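Local coordinates for CYTH domain-containing protein (Pyrococcus horikoshii, PDB 2DC4) that is of unknown function but, as a dimeric CYTH-domain protein, probably binds phosphorylated, triphosphate-like ligands within its antiparallel beta barrel, at residues A[44-49]-A[85-90]. Sequence-based numbering, arbitrary orientation.
Sequences LRVRKI and ELFKRL
On the outer face of the CYTH barrel, helix 80-89 packs on strand 42-49; within 85-90 the contact is made by Phe-87, which meets Leu-44 and Val-46. The backbones stay well apart, Val-46 CA lying 9.4 Å from Phe-87 CA, and no hydrogen bond crosses the gap, so apolar side chains make the whole contact. Leu-44 supplies a CH-pi contact: its CD2 sits over one face of the Phe-87 ring, 4.0 Å from the centroid and 13° off the ring normal. With CG anti to the backbone N (chi1 178°) and CD2 extended anti to CA, the CD2 branch reaches that face. Val-46, two residues along and on the same side of the strand, comes instead to the ring edge and also touches Ala-83 and Ile-84 of the helix. Phe-36 and Ile-57 of the flanking strands, with Phe-92 after the helix, also touch the ring. Arg-45 and Arg-47 alternate onto the other side of the strand, where Arg-45 NH1 hydrogen-bonds Tyr-35 OH and Arg-47 NE forms a salt bridge with Asp-33. Toward the second subunit, the helix pairs Arg-89 NE with Glu-85 OE2 at 2.9 Å in a nearly straight bond (171°); the same carboxylate oxygen hydrogen-bonds Tyr-71 OH of that neighbouring chain. Back at the ring, the edge contact is made by Val-46 CG2, in the ring plane and 4.0 Å from Phe-87 CE2.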
loop_
_atom_site.group_PDB
_atom_site.type_symbol
_atom_site.label_atom_id
_atom_site.label_comp_id
_atom_site.label_asym_id
_atom_site.label_seq_id
_atom_site.Cartn_x
_atom_site.Cartn_y
_atom_site.Cartn_z
ATOM N N LEU A 44 -8.128 9.882 -2.418
ATOM C CA LEU A 44 -7.317 8.667 -2.408
ATOM C C LEU A 44 -6.753 8.459 -3.800
ATOM O O LEU A 44 -7.488 8.479 -4.787
ATOM C CB LEU A 44 -8.151 7.439 -2.021
ATOM C CG LEU A 44 -7.412 6.090 -2.034
ATOM C CD1 LEU A 44 -6.267 6.110 -1.030
ATOM C CD2 LEU A 44 -8.388 4.973 -1.703
ATOM N N ARG A 45 -5.447 8.253 -3.890
ATOM C CA ARG A 45 -4.854 8.029 -5.197
ATOM C C ARG A 45 -3.621 7.158 -5.111
ATOM O O ARG A 45 -2.997 7.029 -4.055
ATOM C CB ARG A 45 -4.456 9.360 -5.844
ATOM C CG ARG A 45 -3.244 9.983 -5.187
ATOM C CD ARG A 45 -2.854 11.334 -5.764
ATOM N NE ARG A 45 -1.697 11.859 -5.046
ATOM C CZ ARG A 45 -1.547 13.129 -4.692
ATOM N NH1 ARG A 45 -2.484 14.019 -4.989
ATOM N NH2 ARG A 45 -0.463 13.505 -4.024
ATOM N N VAL A 46 -3.292 6.548 -6.240
ATOM C CA VAL A 46 -2.099 5.734 -6.366
ATOM C C VAL A 46 -1.266 6.488 -7.390
ATOM O O VAL A 46 -1.706 6.707 -8.520
ATOM C CB VAL A 46 -2.397 4.331 -6.913
ATOM C CG1 VAL A 46 -1.088 3.618 -7.226
ATOM C CG2 VAL A 46 -3.212 3.540 -5.903
ATOM N N ARG A 47 -0.073 6.901 -6.987
ATOM C CA ARG A 47 0.813 7.647 -7.875
ATOM C C ARG A 47 2.004 6.843 -8.371
ATOM O O ARG A 47 2.623 6.095 -7.615
ATOM C CB ARG A 47 1.339 8.898 -7.164
ATOM C CG ARG A 47 2.519 9.561 -7.877
ATOM C CD ARG A 47 2.860 10.922 -7.268
ATOM N NE ARG A 47 1.761 11.870 -7.431
ATOM C CZ ARG A 47 1.687 13.048 -6.815
ATOM N NH1 ARG A 47 2.650 13.430 -5.988
ATOM N NH2 ARG A 47 0.648 13.841 -7.025
ATOM N N LYS A 48 2.297 7.008 -9.658
ATOM C CA LYS A 48 3.447 6.388 -10.302
ATOM C C LYS A 48 4.315 7.521 -10.846
ATOM O O LYS A 48 3.815 8.415 -11.530
ATOM C CB LYS A 48 3.009 5.500 -11.470
ATOM C CG LYS A 48 2.345 4.212 -11.055
ATOM C CD LYS A 48 1.897 3.390 -12.258
ATOM C CE LYS A 48 0.671 3.992 -12.939
ATOM N NZ LYS A 48 0.157 3.124 -14.037
ATOM N N ILE A 49 5.601 7.505 -10.513
ATOM C CA ILE A 49 6.522 8.511 -11.022
ATOM C C ILE A 49 7.324 7.701 -12.020
ATOM O O ILE A 49 8.251 6.983 -11.664
ATOM C CB ILE A 49 7.432 9.062 -9.930
ATOM C CG1 ILE A 49 6.582 9.526 -8.743
ATOM C CG2 ILE A 49 8.233 10.249 -10.479
ATOM C CD1 ILE A 49 7.385 10.116 -7.596
ATOM N N GLU A 85 -5.325 -2.330 -8.347
ATOM C CA GLU A 85 -6.190 -3.506 -8.376
ATOM C C GLU A 85 -6.853 -3.690 -7.010
ATOM O O GLU A 85 -8.051 -3.962 -6.917
ATOM C CB GLU A 85 -5.380 -4.758 -8.718
ATOM C CG GLU A 85 -6.229 -6.012 -8.838
ATOM C CD GLU A 85 -5.403 -7.267 -8.957
ATOM O OE1 GLU A 85 -4.371 -7.244 -9.661
ATOM O OE2 GLU A 85 -5.795 -8.287 -8.354
ATOM N N LEU A 86 -6.067 -3.541 -5.949
ATOM C CA LEU A 86 -6.582 -3.685 -4.594
ATOM C C LEU A 86 -7.766 -2.774 -4.295
ATOM O O LEU A 86 -8.796 -3.230 -3.805
ATOM C CB LEU A 86 -5.477 -3.404 -3.573
ATOM C CG LEU A 86 -5.918 -3.344 -2.108
ATOM C CD1 LEU A 86 -6.377 -4.721 -1.663
ATOM C CD2 LEU A 86 -4.760 -2.869 -1.238
ATOM N N PHE A 87 -7.632 -1.482 -4.575
ATOM C CA PHE A 87 -8.734 -0.581 -4.279
ATOM C C PHE A 87 -9.975 -0.891 -5.101
ATOM O O PHE A 87 -11.095 -0.739 -4.616
ATOM C CB PHE A 87 -8.277 0.871 -4.437
ATOM C CG PHE A 87 -7.294 1.288 -3.384
ATOM C CD1 PHE A 87 -7.613 1.141 -2.036
ATOM C CD2 PHE A 87 -6.034 1.784 -3.724
ATOM C CE1 PHE A 87 -6.701 1.474 -1.044
ATOM C CE2 PHE A 87 -5.112 2.121 -2.735
ATOM C CZ PHE A 87 -5.449 1.965 -1.393
ATOM N N LYS A 88 -9.782 -1.352 -6.330
ATOM C CA LYS A 88 -10.924 -1.719 -7.156
ATOM C C LYS A 88 -11.606 -2.935 -6.531
ATOM O O LYS A 88 -12.830 -2.986 -6.440
ATOM C CB LYS A 88 -10.486 -2.066 -8.577
ATOM C CG LYS A 88 -10.055 -0.878 -9.417
ATOM C CD LYS A 88 -9.638 -1.349 -10.801
ATOM C CE LYS A 88 -9.206 -0.202 -11.687
ATOM N NZ LYS A 88 -8.727 -0.715 -13.003
ATOM N N ARG A 89 -10.814 -3.914 -6.103
ATOM C CA ARG A 89 -11.384 -5.116 -5.496
ATOM C C ARG A 89 -12.037 -4.844 -4.146
ATOM O O ARG A 89 -12.876 -5.622 -3.691
ATOM C CB ARG A 89 -10.321 -6.208 -5.366
ATOM C CG ARG A 89 -9.911 -6.786 -6.716
ATOM C CD ARG A 89 -9.043 -8.029 -6.586
ATOM N NE ARG A 89 -8.648 -8.546 -7.894
ATOM C CZ ARG A 89 -9.488 -9.084 -8.774
ATOM N NH1 ARG A 89 -10.780 -9.185 -8.491
ATOM N NH2 ARG A 89 -9.037 -9.516 -9.943
ATOM N N LEU A 90 -11.664 -3.735 -3.514
ATOM C CA LEU A 90 -12.241 -3.366 -2.229
ATOM C C LEU A 90 -13.547 -2.601 -2.435
ATOM O O LEU A 90 -14.214 -2.231 -1.473
ATOM C CB LEU A 90 -11.255 -2.518 -1.415
ATOM C CG LEU A 90 -10.024 -3.262 -0.892
ATOM C CD1 LEU A 90 -9.102 -2.304 -0.155
ATOM C CD2 LEU A 90 -10.476 -4.388 0.035
#